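6-phospho-alpha-glucosidase (Merdibacter massiliensis, PDB 6VC6) hydrolyses 6-phosphorylated alpha-glucosides, probably by the NAD- and manganese-dependent redox route of family 4 glycoside hydrolases. Local coordinates at residues Asn168-Pro173 / Leu198-Trp203; Asn175-Val180 / Glu189-Val194; Leu394-Tyr399 / Tyr403-Glu408; Leu90-Glu95 / Gly119-Val124. All coordinates share one frame; numbering follows the deposited sequence.

Contact 1. Residues Asn168-Pro173 / Leu198-Trp203; sequences NICDQP and LNHYGW. With MN (manganese (II) ion), chain E; G6P (6-O-phosphono-alpha-D-glucopyranose), chain F; NAD (nicotinamide-adenine-dinucleotide), chain G.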
# COMPACT_ATOMS: atom_id res chain seq x y z
N ASN A 168 -3.71 7.68 -3.85
CA ASN A 168 -3.00 6.62 -3.14
C ASN A 168 -4.01 5.62 -2.60
O ASN A 168 -5.02 6.01 -2.01
CB ASN A 168 -2.16 7.20 -2.00
CG ASN A 168 -1.16 8.24 -2.47
OD1 ASN A 168 -0.06 7.90 -2.92
ND2 ASN A 168 -1.54 9.51 -2.38
N ILE A 169 -3.74 4.33 -2.81
CA ILE A 169 -4.66 3.27 -2.43
C ILE A 169 -3.89 2.15 -1.73
O ILE A 169 -2.67 2.01 -1.88
CB ILE A 169 -5.44 2.70 -3.63
CG1 ILE A 169 -4.49 2.03 -4.63
CG2 ILE A 169 -6.26 3.80 -4.31
CD1 ILE A 169 -5.09 1.85 -6.00
N CYS A 170 -4.63 1.34 -0.98
CA CYS A 170 -4.10 0.18 -0.27
C CYS A 170 -5.11 -0.95 -0.36
O CYS A 170 -6.32 -0.71 -0.29
CB CYS A 170 -3.81 0.49 1.20
SG CYS A 170 -3.34 -0.93 2.20
N ASP A 171 -4.61 -2.18 -0.51
CA ASP A 171 -5.49 -3.33 -0.69
C ASP A 171 -5.82 -4.04 0.62
O ASP A 171 -6.53 -5.05 0.58
CB ASP A 171 -4.87 -4.33 -1.68
CG ASP A 171 -3.54 -4.89 -1.21
OD1 ASP A 171 -3.00 -5.76 -1.93
OD2 ASP A 171 -3.04 -4.47 -0.15
N GLN A 172 -5.34 -3.54 1.76
CA GLN A 172 -5.63 -4.20 3.03
C GLN A 172 -7.11 -4.12 3.40
O GLN A 172 -7.67 -5.15 3.81
CB GLN A 172 -4.73 -3.63 4.13
CG GLN A 172 -5.17 -3.98 5.54
CD GLN A 172 -4.79 -5.40 5.93
OE1 GLN A 172 -5.20 -5.88 6.99
NE2 GLN A 172 -4.01 -6.06 5.09
N PRO A 173 -7.79 -2.97 3.30
CA PRO A 173 -9.23 -2.97 3.63
C PRO A 173 -10.05 -3.93 2.79
O PRO A 173 -10.97 -4.57 3.32
CB PRO A 173 -9.64 -1.51 3.38
CG PRO A 173 -8.39 -0.74 3.59
CD PRO A 173 -7.30 -1.61 3.05
N LEU A 198 -6.25 5.89 9.40
CA LEU A 198 -5.14 6.12 8.50
C LEU A 198 -4.79 4.83 7.78
O LEU A 198 -5.31 3.75 8.09
CB LEU A 198 -3.93 6.67 9.26
CG LEU A 198 -4.20 7.74 10.31
CD1 LEU A 198 -2.92 8.11 11.05
CD2 LEU A 198 -4.84 8.97 9.68
N ASN A 199 -3.90 4.93 6.80
CA ASN A 199 -3.44 3.74 6.09
C ASN A 199 -2.73 2.80 7.06
O ASN A 199 -1.87 3.23 7.83
CB ASN A 199 -2.51 4.12 4.94
CG ASN A 199 -2.07 2.92 4.15
OD1 ASN A 199 -2.89 2.23 3.54
ND2 ASN A 199 -0.77 2.64 4.15
N HIS A 200 -3.11 1.53 7.01
CA HIS A 200 -2.57 0.50 7.90
C HIS A 200 -2.81 0.86 9.37
O HIS A 200 -1.97 0.61 10.24
CB HIS A 200 -1.08 0.26 7.63
CG HIS A 200 -0.81 -0.33 6.28
ND1 HIS A 200 0.44 -0.30 5.69
CD2 HIS A 200 -1.63 -0.95 5.40
CE1 HIS A 200 0.37 -0.89 4.51
NE2 HIS A 200 -0.87 -1.29 4.31
N TYR A 201 -3.97 1.44 9.64
CA TYR A 201 -4.35 1.89 10.98
C TYR A 201 -5.82 2.30 10.98
O TYR A 201 -6.14 3.49 10.98
CB TYR A 201 -3.47 3.07 11.41
CG TYR A 201 -3.16 3.12 12.90
CD1 TYR A 201 -3.92 2.42 13.82
CD2 TYR A 201 -2.10 3.89 13.37
CE1 TYR A 201 -3.63 2.47 15.17
CE2 TYR A 201 -1.81 3.95 14.72
CZ TYR A 201 -2.57 3.24 15.62
OH TYR A 201 -2.28 3.29 16.96
N GLY A 202 -6.72 1.32 10.95
CA GLY A 202 -8.13 1.64 10.82
C GLY A 202 -9.03 0.56 11.40
O GLY A 202 -8.57 -0.50 11.84
N TRP A 203 -10.33 0.86 11.39
CA TRP A 203 -11.34 -0.03 11.95
C TRP A 203 -12.59 0.03 11.10
O TRP A 203 -12.94 1.07 10.53
CB TRP A 203 -11.69 0.36 13.39
CG TRP A 203 -10.56 0.19 14.36
CD1 TRP A 203 -10.30 -0.91 15.13
CD2 TRP A 203 -9.54 1.15 14.68
NE1 TRP A 203 -9.18 -0.70 15.90
CE2 TRP A 203 -8.70 0.56 15.64
CE3 TRP A 203 -9.26 2.44 14.24
CZ2 TRP A 203 -7.60 1.22 16.17
CZ3 TRP A 203 -8.17 3.10 14.76
CH2 TRP A 203 -7.35 2.49 15.72
MN MN E . -1.21 -1.36 2.16
C1 G6P F . -0.33 -5.69 3.07
C2 G6P F . -0.37 -4.18 2.76
C3 G6P F . 0.77 -3.70 1.87
C4 G6P F . 2.05 -4.38 2.30
C5 G6P F . 1.92 -5.85 1.97
C6 G6P F . 3.14 -6.60 2.49
O1 G6P F . -1.57 -6.28 2.67
O2 G6P F . -1.62 -3.86 2.14
O3 G6P F . 0.91 -2.28 1.96
O4 G6P F . 3.15 -3.81 1.59
O5 G6P F . 0.77 -6.46 2.56
O6 G6P F . 3.32 -7.78 1.71
P G6P F . 4.68 -8.62 1.81
O1P G6P F . 5.60 -7.89 0.85
O2P G6P F . 5.09 -8.52 3.26
O3P G6P F . 4.28 -10.01 1.38
PA NAD G . 10.19 -5.04 -5.56
O1A NAD G . 9.99 -6.46 -6.03
O2A NAD G . 11.54 -4.60 -5.02
O5B NAD G . 9.78 -4.04 -6.74
C5B NAD G . 10.17 -2.67 -6.70
C4B NAD G . 10.55 -2.21 -8.10
O4B NAD G . 10.52 -0.79 -8.17
C3B NAD G . 11.97 -2.66 -8.44
O3B NAD G . 11.97 -3.33 -9.70
C2B NAD G . 12.77 -1.38 -8.54
O2B NAD G . 13.71 -1.46 -9.62
C1B NAD G . 11.71 -0.33 -8.82
N9A NAD G . 12.12 1.01 -8.32
C8A NAD G . 12.71 1.29 -7.15
N7A NAD G . 12.95 2.62 -7.03
C5A NAD G . 12.50 3.21 -8.15
C6A NAD G . 12.43 4.60 -8.68
N6A NAD G . 12.90 5.65 -7.97
N1A NAD G . 11.87 4.77 -9.90
C2A NAD G . 11.39 3.74 -10.62
N3A NAD G . 11.42 2.47 -10.20
C4A NAD G . 11.95 2.15 -9.00
O3 NAD G . 9.08 -4.69 -4.45
PN NAD G . 7.68 -5.49 -4.34
O1N NAD G . 7.76 -6.44 -3.17
O2N NAD G . 7.27 -5.98 -5.71
O5D NAD G . 6.71 -4.27 -3.94
C5D NAD G . 6.25 -3.36 -4.93
C4D NAD G . 5.64 -2.15 -4.23
O4D NAD G . 4.23 -2.32 -4.09
C3D NAD G . 6.22 -2.01 -2.83
O3D NAD G . 6.59 -0.64 -2.62
C2D NAD G . 5.07 -2.34 -1.91
O2D NAD G . 5.13 -1.57 -0.70
C1D NAD G . 3.87 -1.96 -2.76
N1N NAD G . 2.64 -2.61 -2.32
C2N NAD G . 1.69 -1.82 -1.82
C3N NAD G . 0.49 -2.34 -1.37
C7N NAD G . -0.54 -1.40 -0.81
O7N NAD G . -1.50 -1.86 -0.21
N7N NAD G . -0.38 -0.09 -0.99
C4N NAD G . 0.26 -3.70 -1.46
C5N NAD G . 1.27 -4.51 -1.99
C6N NAD G . 2.46 -3.93 -2.42
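The imidazole of H200 is met obliquely by C170 SG, which sits 65° off the ring normal, while G6P O3 lies at the ring edge in its plane and Q172 CB approaches near that plane. The side-chain amide of N199 covers one face, and Y263 stacks with the ring. This is the metal and substrate site of a family 4 glycoside hydrolase, built between strand 166-169 of the Rossmann-like sheet and the start of helix 172-184. Manganese joins the two segments: C170 SG and H200 NE2 each bind it at 2.2 Å. Three ligand oxygens complete the set observed, G6P O3 at 2.3 Å from manganese, G6P O2 at 2.5 Å and NAD O7N at 2.4 Å, so sugar and nicotinamide carboxamide share one ion. C170 turns its sulfur anti to the backbone N (chi1 173°), which brings it to the metal. The carboxamide is also gripped by the backbone, D171 N donating to NAD O7N over 3.1 Å. D171 OD2 comes to 2.8 Å from G6P O2, and its other oxygen, OD1, is hydrogen-bonded to H319. With an alanine at D171 the carboxylate is gone, which would probably leave H319 without this mate and the sugar's O2 without its close oxygen neighbour. Q172 bends at chi2 and brings NE2 near G6P O1, with OE1 held by T262. The metal-bound sulfur also caps the start of the helix, Q172 N donating to C170 SG across 3.3 Å in a nearly straight bond.

Contact 2. Residues Asn175-Val180 / Glu189-Val194; sequences NIMRSV and EDLDPV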
# COMPACT_ATOMS: atom_id res chain seq x y z
N ASN A 175 -8.87 -6.72 1.35
CA ASN A 175 -8.47 -8.08 1.73
C ASN A 175 -9.17 -8.53 3.00
O ASN A 175 -9.43 -9.73 3.18
CB ASN A 175 -6.96 -8.15 1.89
CG ASN A 175 -6.24 -8.27 0.56
OD1 ASN A 175 -6.81 -8.73 -0.43
ND2 ASN A 175 -4.98 -7.86 0.53
N ILE A 176 -9.47 -7.60 3.91
CA ILE A 176 -10.23 -7.94 5.10
C ILE A 176 -11.67 -8.28 4.73
O ILE A 176 -12.26 -9.23 5.27
CB ILE A 176 -10.16 -6.80 6.13
CG1 ILE A 176 -8.78 -6.77 6.78
CG2 ILE A 176 -11.24 -6.95 7.19
CD1 ILE A 176 -8.44 -5.45 7.42
N MSE A 177 -12.25 -7.53 3.80
CA MSE A 177 -13.60 -7.81 3.31
C MSE A 177 -13.62 -9.17 2.61
O MSE A 177 -14.59 -9.92 2.73
CB MSE A 177 -14.07 -6.71 2.35
CG MSE A 177 -14.38 -5.38 3.03
SE MSE A 177 -15.84 -5.49 4.32
CE MSE A 177 -14.80 -5.66 5.96
N ARG A 178 -12.55 -9.47 1.87
CA ARG A 178 -12.43 -10.78 1.25
C ARG A 178 -12.34 -11.88 2.30
O ARG A 178 -12.94 -12.95 2.14
CB ARG A 178 -11.21 -10.81 0.33
CG ARG A 178 -11.36 -10.01 -0.95
CD ARG A 178 -10.06 -9.99 -1.74
NE ARG A 178 -10.24 -9.42 -3.07
CZ ARG A 178 -10.56 -10.12 -4.16
NH1 ARG A 178 -10.73 -11.43 -4.07
NH2 ARG A 178 -10.70 -9.51 -5.33
N SER A 179 -11.60 -11.63 3.38
CA SER A 179 -11.52 -12.61 4.46
C SER A 179 -12.86 -12.77 5.15
O SER A 179 -13.23 -13.88 5.55
CB SER A 179 -10.45 -12.19 5.47
OG SER A 179 -9.16 -12.20 4.88
N VAL A 180 -13.61 -11.68 5.30
CA VAL A 180 -14.94 -11.76 5.90
C VAL A 180 -15.88 -12.56 5.01
O VAL A 180 -16.71 -13.33 5.50
CB VAL A 180 -15.48 -10.34 6.17
CG1 VAL A 180 -16.99 -10.37 6.38
CG2 VAL A 180 -14.78 -9.72 7.37
N GLU A 189 -18.10 -8.91 -2.93
CA GLU A 189 -18.69 -7.75 -3.58
C GLU A 189 -20.06 -7.39 -3.01
O GLU A 189 -20.63 -6.36 -3.41
CB GLU A 189 -18.80 -7.99 -5.08
CG GLU A 189 -17.49 -7.83 -5.83
CD GLU A 189 -17.01 -9.13 -6.45
OE1 GLU A 189 -16.88 -9.19 -7.69
OE2 GLU A 189 -16.75 -10.09 -5.69
N ASP A 190 -20.62 -8.20 -2.11
CA ASP A 190 -21.91 -7.94 -1.50
C ASP A 190 -21.80 -7.41 -0.08
O ASP A 190 -22.76 -7.52 0.70
CB ASP A 190 -22.77 -9.20 -1.53
CG ASP A 190 -23.14 -9.62 -2.94
OD1 ASP A 190 -23.16 -10.84 -3.21
OD2 ASP A 190 -23.40 -8.73 -3.78
N LEU A 191 -20.65 -6.84 0.28
CA LEU A 191 -20.43 -6.27 1.61
C LEU A 191 -20.23 -4.77 1.48
O LEU A 191 -19.43 -4.31 0.66
CB LEU A 191 -19.22 -6.91 2.28
CG LEU A 191 -19.21 -8.44 2.39
CD1 LEU A 191 -17.82 -8.95 2.75
CD2 LEU A 191 -20.24 -8.91 3.41
N ASP A 192 -20.96 -4.00 2.29
CA ASP A 192 -20.86 -2.55 2.29
C ASP A 192 -20.25 -2.08 3.61
O ASP A 192 -20.96 -2.03 4.63
CB ASP A 192 -22.23 -1.90 2.07
CG ASP A 192 -22.78 -2.16 0.69
OD1 ASP A 192 -23.99 -2.44 0.57
OD2 ASP A 192 -22.00 -2.09 -0.29
N PRO A 193 -18.97 -1.75 3.65
CA PRO A 193 -18.33 -1.38 4.92
C PRO A 193 -18.43 0.11 5.23
O PRO A 193 -18.60 0.96 4.34
CB PRO A 193 -16.87 -1.78 4.69
CG PRO A 193 -16.67 -1.55 3.23
CD PRO A 193 -17.99 -1.85 2.55
N VAL A 194 -18.34 0.41 6.52
CA VAL A 194 -18.12 1.76 7.02
C VAL A 194 -16.78 1.75 7.74
O VAL A 194 -16.60 1.00 8.72
CB VAL A 194 -19.25 2.23 7.95
CG1 VAL A 194 -19.00 3.65 8.42
CG2 VAL A 194 -20.59 2.13 7.24
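M177, a selenomethionine, leaves its helix with CG anti to the carbonyl carbon (chi1 -71°), then bends at both of its next torsions, and this curl lays SE against P193 and L191. V180, one turn further on, holds CG1 anti to the backbone N (chi1 163°) and so presents that methyl to L191 CD1 at 4.0 Å. The selenium is the hub of the contact: it lies 3.9 Å from P193 CB, where the two side chains cross obliquely, and 4.2 Å from L191 CB. L191 in turn reaches back with its CD1, which rests 3.4 Å from M177 O and also touches the V180 methyl. What packs here is helix 172-184 on the first, outermost strand of a three-stranded antiparallel sheet, 191-196 leading into 201-209. The short segments of helix and strand run at 131° to each other, their axes 10.1 Å apart at closest approach, a spacing filled by apolar side chains. F204 from the neighbouring strand touches both M177 and P193, and L259 from the third strand touches M177 and V180, so all three strands of the sheet contribute to the apolar surface against the helix. The M177 side chain is about 13 Å from the bound G6P, so this is packing outside the active site rather than part of it. On the helix itself N175 O accepts twice, from S179 N at 2.9 Å and from S179 OG at 3.0 Å, the two donors arriving from opposite faces of the carbonyl plane.

Contact 3. Residues Leu394-Tyr399 / Tyr403-Glu408; sequences LVDAYY and YQKALE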
# COMPACT_ATOMS: atom_id res chain seq x y z
N LEU A 394 7.69 13.58 10.24
CA LEU A 394 8.71 12.92 9.42
C LEU A 394 8.91 13.65 8.10
O LEU A 394 10.05 13.96 7.72
CB LEU A 394 8.32 11.46 9.18
CG LEU A 394 9.36 10.65 8.40
CD1 LEU A 394 10.61 10.42 9.26
CD2 LEU A 394 8.78 9.34 7.92
N VAL A 395 7.83 13.93 7.38
CA VAL A 395 7.96 14.68 6.13
C VAL A 395 8.32 16.13 6.40
O VAL A 395 8.78 16.83 5.49
CB VAL A 395 6.68 14.57 5.29
CG1 VAL A 395 6.18 13.13 5.25
CG2 VAL A 395 5.61 15.49 5.82
N ASP A 396 8.12 16.61 7.63
CA ASP A 396 8.71 17.89 8.03
C ASP A 396 10.23 17.83 7.95
O ASP A 396 10.87 18.76 7.46
CB ASP A 396 8.27 18.25 9.44
CG ASP A 396 6.99 19.07 9.47
OD1 ASP A 396 6.43 19.33 8.39
OD2 ASP A 396 6.55 19.45 10.57
N ALA A 397 10.81 16.72 8.43
CA ALA A 397 12.26 16.55 8.35
C ALA A 397 12.73 16.46 6.91
O ALA A 397 13.85 16.90 6.59
CB ALA A 397 12.69 15.31 9.13
N TYR A 398 11.91 15.89 6.02
CA TYR A 398 12.28 15.82 4.61
C TYR A 398 12.35 17.21 3.99
O TYR A 398 13.29 17.53 3.26
CB TYR A 398 11.28 14.94 3.85
CG TYR A 398 11.32 15.14 2.35
CD1 TYR A 398 12.32 14.57 1.58
CD2 TYR A 398 10.36 15.92 1.71
CE1 TYR A 398 12.36 14.76 0.21
CE2 TYR A 398 10.39 16.11 0.35
CZ TYR A 398 11.39 15.52 -0.40
OH TYR A 398 11.43 15.71 -1.76
N TYR A 399 11.35 18.05 4.27
CA TYR A 399 11.29 19.37 3.65
C TYR A 399 12.26 20.35 4.29
O TYR A 399 12.79 21.23 3.60
CB TYR A 399 9.86 19.92 3.73
CG TYR A 399 8.96 19.45 2.62
CD1 TYR A 399 9.08 19.96 1.34
CD2 TYR A 399 7.99 18.48 2.85
CE1 TYR A 399 8.25 19.53 0.31
CE2 TYR A 399 7.16 18.04 1.83
CZ TYR A 399 7.30 18.57 0.57
OH TYR A 399 6.48 18.14 -0.44
N TYR A 403 17.27 17.21 11.32
CA TYR A 403 17.46 16.06 12.19
C TYR A 403 16.51 16.12 13.38
O TYR A 403 16.00 15.09 13.83
CB TYR A 403 18.92 16.00 12.66
CG TYR A 403 19.24 14.86 13.61
CD1 TYR A 403 19.00 14.98 14.98
CD2 TYR A 403 19.81 13.68 13.15
CE1 TYR A 403 19.31 13.94 15.85
CE2 TYR A 403 20.12 12.65 14.01
CZ TYR A 403 19.86 12.78 15.36
OH TYR A 403 20.17 11.75 16.22
N GLN A 404 16.25 17.33 13.89
CA GLN A 404 15.40 17.48 15.06
C GLN A 404 13.97 17.03 14.77
O GLN A 404 13.32 16.43 15.63
CB GLN A 404 15.42 18.94 15.53
CG GLN A 404 14.57 19.21 16.76
CD GLN A 404 15.05 18.45 17.98
OE1 GLN A 404 16.25 18.29 18.20
NE2 GLN A 404 14.11 17.97 18.79
N LYS A 405 13.47 17.32 13.57
CA LYS A 405 12.13 16.88 13.21
C LYS A 405 12.05 15.36 13.12
O LYS A 405 11.06 14.75 13.53
CB LYS A 405 11.70 17.51 11.89
CG LYS A 405 11.21 18.95 12.02
CD LYS A 405 10.06 19.05 13.00
CE LYS A 405 9.63 20.50 13.20
NZ LYS A 405 8.54 20.89 12.27
N ALA A 406 13.10 14.72 12.59
CA ALA A 406 13.13 13.27 12.51
C ALA A 406 13.19 12.64 13.89
O ALA A 406 12.55 11.61 14.14
CB ALA A 406 14.31 12.81 11.66
N LEU A 407 13.94 13.25 14.81
CA LEU A 407 14.02 12.72 16.17
C LEU A 407 12.68 12.80 16.87
O LEU A 407 12.28 11.86 17.58
CB LEU A 407 15.09 13.49 16.96
CG LEU A 407 15.22 13.11 18.44
CD1 LEU A 407 15.70 11.68 18.59
CD2 LEU A 407 16.16 14.07 19.15
N GLU A 408 11.95 13.90 16.69
CA GLU A 408 10.63 14.03 17.31
C GLU A 408 9.64 13.06 16.69
O GLU A 408 8.77 12.53 17.38
CB GLU A 408 10.14 15.47 17.19
CG GLU A 408 10.97 16.47 17.98
CD GLU A 408 10.66 17.91 17.63
OE1 GLU A 408 9.77 18.14 16.79
OE2 GLU A 408 11.32 18.81 18.19
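K405 reaches across to D396 with its ammonium above the carboxylate plane, and the two side chains pass each other at a slant. They bridge the arms of an antiparallel helical hairpin: helix 378-400 turns sharply into helix 403-412, and the short segments run 168° apart with axes only 7.5 Å from each other. The lysine starts with CG anti to its carbonyl carbon (chi1 -79°) and bends at chi2 and chi4, which swings NZ round to the aspartate. The salt bridge from K405 NZ to D396 OD2 measures 3.0 Å, the donor standing 46° out of the carboxylate plane. D396 OD1 has a second positive partner in R158 of helix 149-159, so the carboxylate links three helices. Cutting K405 back to an alanine would probably leave D396 OD2 without its cation, while R158 still held the other oxygen. Beside this salt bridge the helices meet through small residues. The methylene K405 CB lies 3.7 Å from A397 CB, and A397 CB touches A406 CB at 3.9 Å; L440 touches both alanines. Closest to the partner backbone is the methyl A397 CB, 3.5 Å from A406 N.

Contact 4. Residues Leu90-Glu95 / Gly119-Val124; sequences LPMRRE and GLRSCV. With G6P (6-O-phosphono-alpha-D-glucopyranose), chain F.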
# COMPACT_ATOMS: atom_id res chain seq x y z
N LEU A 90 14.06 -4.42 -1.98
CA LEU A 90 14.03 -5.35 -0.86
C LEU A 90 15.32 -5.39 -0.04
O LEU A 90 15.23 -5.64 1.17
CB LEU A 90 13.66 -6.75 -1.37
CG LEU A 90 12.22 -6.91 -1.85
CD1 LEU A 90 12.01 -8.26 -2.51
CD2 LEU A 90 11.25 -6.71 -0.70
N PRO A 91 16.52 -5.19 -0.61
CA PRO A 91 17.71 -5.10 0.25
C PRO A 91 17.61 -4.04 1.33
O PRO A 91 18.12 -4.24 2.44
CB PRO A 91 18.84 -4.79 -0.75
CG PRO A 91 18.40 -5.45 -1.99
CD PRO A 91 16.90 -5.31 -2.03
N MSE A 92 16.97 -2.91 1.05
CA MSE A 92 16.84 -1.85 2.04
C MSE A 92 15.69 -2.13 3.00
O MSE A 92 15.72 -1.69 4.15
CB MSE A 92 16.64 -0.49 1.36
CG MSE A 92 17.91 0.09 0.75
SE MSE A 92 19.44 0.09 1.98
CE MSE A 92 18.66 1.12 3.44
N ARG A 93 14.68 -2.87 2.53
CA ARG A 93 13.65 -3.36 3.44
C ARG A 93 14.25 -4.31 4.47
O ARG A 93 13.83 -4.32 5.64
CB ARG A 93 12.53 -4.05 2.66
CG ARG A 93 11.42 -4.61 3.54
CD ARG A 93 10.39 -5.39 2.72
NE ARG A 93 9.28 -5.86 3.55
CZ ARG A 93 8.23 -6.52 3.09
NH1 ARG A 93 8.13 -6.80 1.79
NH2 ARG A 93 7.27 -6.91 3.91
N ARG A 94 15.23 -5.10 4.06
CA ARG A 94 15.95 -5.97 4.99
C ARG A 94 16.65 -5.15 6.07
O ARG A 94 16.58 -5.48 7.26
CB ARG A 94 16.95 -6.83 4.22
CG ARG A 94 17.48 -8.03 4.98
CD ARG A 94 18.40 -8.85 4.10
NE ARG A 94 18.76 -10.12 4.71
CZ ARG A 94 19.80 -10.29 5.53
NH1 ARG A 94 20.58 -9.26 5.83
NH2 ARG A 94 20.05 -11.49 6.05
N GLU A 95 17.32 -4.07 5.67
CA GLU A 95 17.99 -3.21 6.64
C GLU A 95 17.00 -2.53 7.57
O GLU A 95 17.27 -2.35 8.76
CB GLU A 95 18.85 -2.17 5.92
CG GLU A 95 19.96 -2.76 5.06
CD GLU A 95 21.15 -3.23 5.88
OE1 GLU A 95 21.30 -2.77 7.03
OE2 GLU A 95 21.93 -4.06 5.37
N GLY A 119 9.82 5.38 4.49
CA GLY A 119 9.08 6.58 4.10
C GLY A 119 9.99 7.69 3.61
O GLY A 119 9.66 8.37 2.63
N LEU A 120 11.13 7.88 4.26
CA LEU A 120 12.06 8.93 3.83
C LEU A 120 12.64 8.62 2.46
O LEU A 120 12.84 9.53 1.65
CB LEU A 120 13.16 9.11 4.87
CG LEU A 120 12.78 9.91 6.11
CD1 LEU A 120 13.99 10.16 7.00
CD2 LEU A 120 12.12 11.23 5.72
N ARG A 121 12.93 7.34 2.19
CA ARG A 121 13.39 6.96 0.86
C ARG A 121 12.30 7.18 -0.18
O ARG A 121 12.58 7.63 -1.30
CB ARG A 121 13.84 5.50 0.85
CG ARG A 121 15.11 5.23 1.62
CD ARG A 121 15.70 3.87 1.25
NE ARG A 121 14.76 2.78 1.47
CZ ARG A 121 14.53 2.21 2.64
NH1 ARG A 121 15.19 2.62 3.72
NH2 ARG A 121 13.66 1.22 2.75
N SER A 122 11.05 6.87 0.17
CA SER A 122 9.95 7.01 -0.79
C SER A 122 9.65 8.48 -1.06
O SER A 122 9.32 8.84 -2.20
CB SER A 122 8.71 6.28 -0.28
OG SER A 122 8.92 4.88 -0.26
N CYS A 123 9.74 9.33 -0.04
CA CYS A 123 9.51 10.76 -0.25
C CYS A 123 10.43 11.33 -1.32
O CYS A 123 9.99 12.09 -2.18
CB CYS A 123 9.70 11.52 1.07
SG CYS A 123 8.37 11.31 2.27
N VAL A 124 11.71 10.95 -1.28
CA VAL A 124 12.67 11.47 -2.25
C VAL A 124 12.35 10.96 -3.65
O VAL A 124 12.30 11.73 -4.61
CB VAL A 124 14.10 11.09 -1.82
CG1 VAL A 124 15.09 11.42 -2.93
CG2 VAL A 124 14.48 11.80 -0.53
C1 G6P F . -0.33 -5.69 3.07
C2 G6P F . -0.37 -4.18 2.76
C3 G6P F . 0.77 -3.70 1.87
C4 G6P F . 2.05 -4.38 2.30
C5 G6P F . 1.92 -5.85 1.97
C6 G6P F . 3.14 -6.60 2.49
O1 G6P F . -1.57 -6.28 2.67
O2 G6P F . -1.62 -3.86 2.14
O3 G6P F . 0.91 -2.28 1.96
O4 G6P F . 3.15 -3.81 1.59
O5 G6P F . 0.77 -6.46 2.56
O6 G6P F . 3.32 -7.78 1.71
P G6P F . 4.68 -8.62 1.81
O1P G6P F . 5.60 -7.89 0.85
O2P G6P F . 5.09 -8.52 3.26
O3P G6P F . 4.28 -10.01 1.38
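M92 CB sits over the centre of the R121 guanidinium, 3.6 Å above its plane, the closest meeting of segments 90-95 and 119-124, on helices 89-102 and 113-136. M92 is a selenomethionine whose chain bends at chi2 and chi3, curling its methyl CE back to within 3.8 Å of R121 NH1. R121, bent at chi3, turns a flat face to that aliphatic chain while its N-H groups are engaged around the edge: NE donates to A87 O, NH1 pairs with N433 and NH2 forms a salt bridge with D96. With three partners the group has little liberty to rotate, and its buried charge is probably balanced by D96. Beyond this contact the segments are loosely joined. The nearest CA atoms, those of M92 and R121, are 9.5 Å apart, M92 is partly open to solvent, and the neighbouring P91 is exposed.

R93, the next residue, brushes R121 with its backbone N and sends its side chain away. Its chain is extended from CG to NE, with CG anti to the backbone N (chi1 179°), and it delivers the guanidinium edge-on to the sugar phosphate. R93 NH1 bonds G6P O1P at 2.9 Å and R93 NH2 bonds G6P O2P at 2.8 Å, both at 167°, a bidentate grip. E97 takes R93 NE and fixes the far edge, an arrangement consistent with a pocket that selects substrates by their 6-phosphate.

How the contacts relate
Starting from the N terminus, contact 4 comes first, closing a loop of 23 residues between helices 89-102 and 113-136. Contact 1 then ties the end of strand 166-169 to the start of strand 201-209, and contact 2 is nested inside that loop, joined through helix 172-184 and the neighbouring strand 191-196. Contact 3 follows in series as a tight hairpin near the C terminus; no two contacts cross. Contacts 1 and 4 do not touch but share the bound sugar phosphate, one at its ring and the other at its phosphate. Contacts 3 and 4 pack together, Y398 on V124 and L394 on L120, while contact 2 lies across the chain's centre from both.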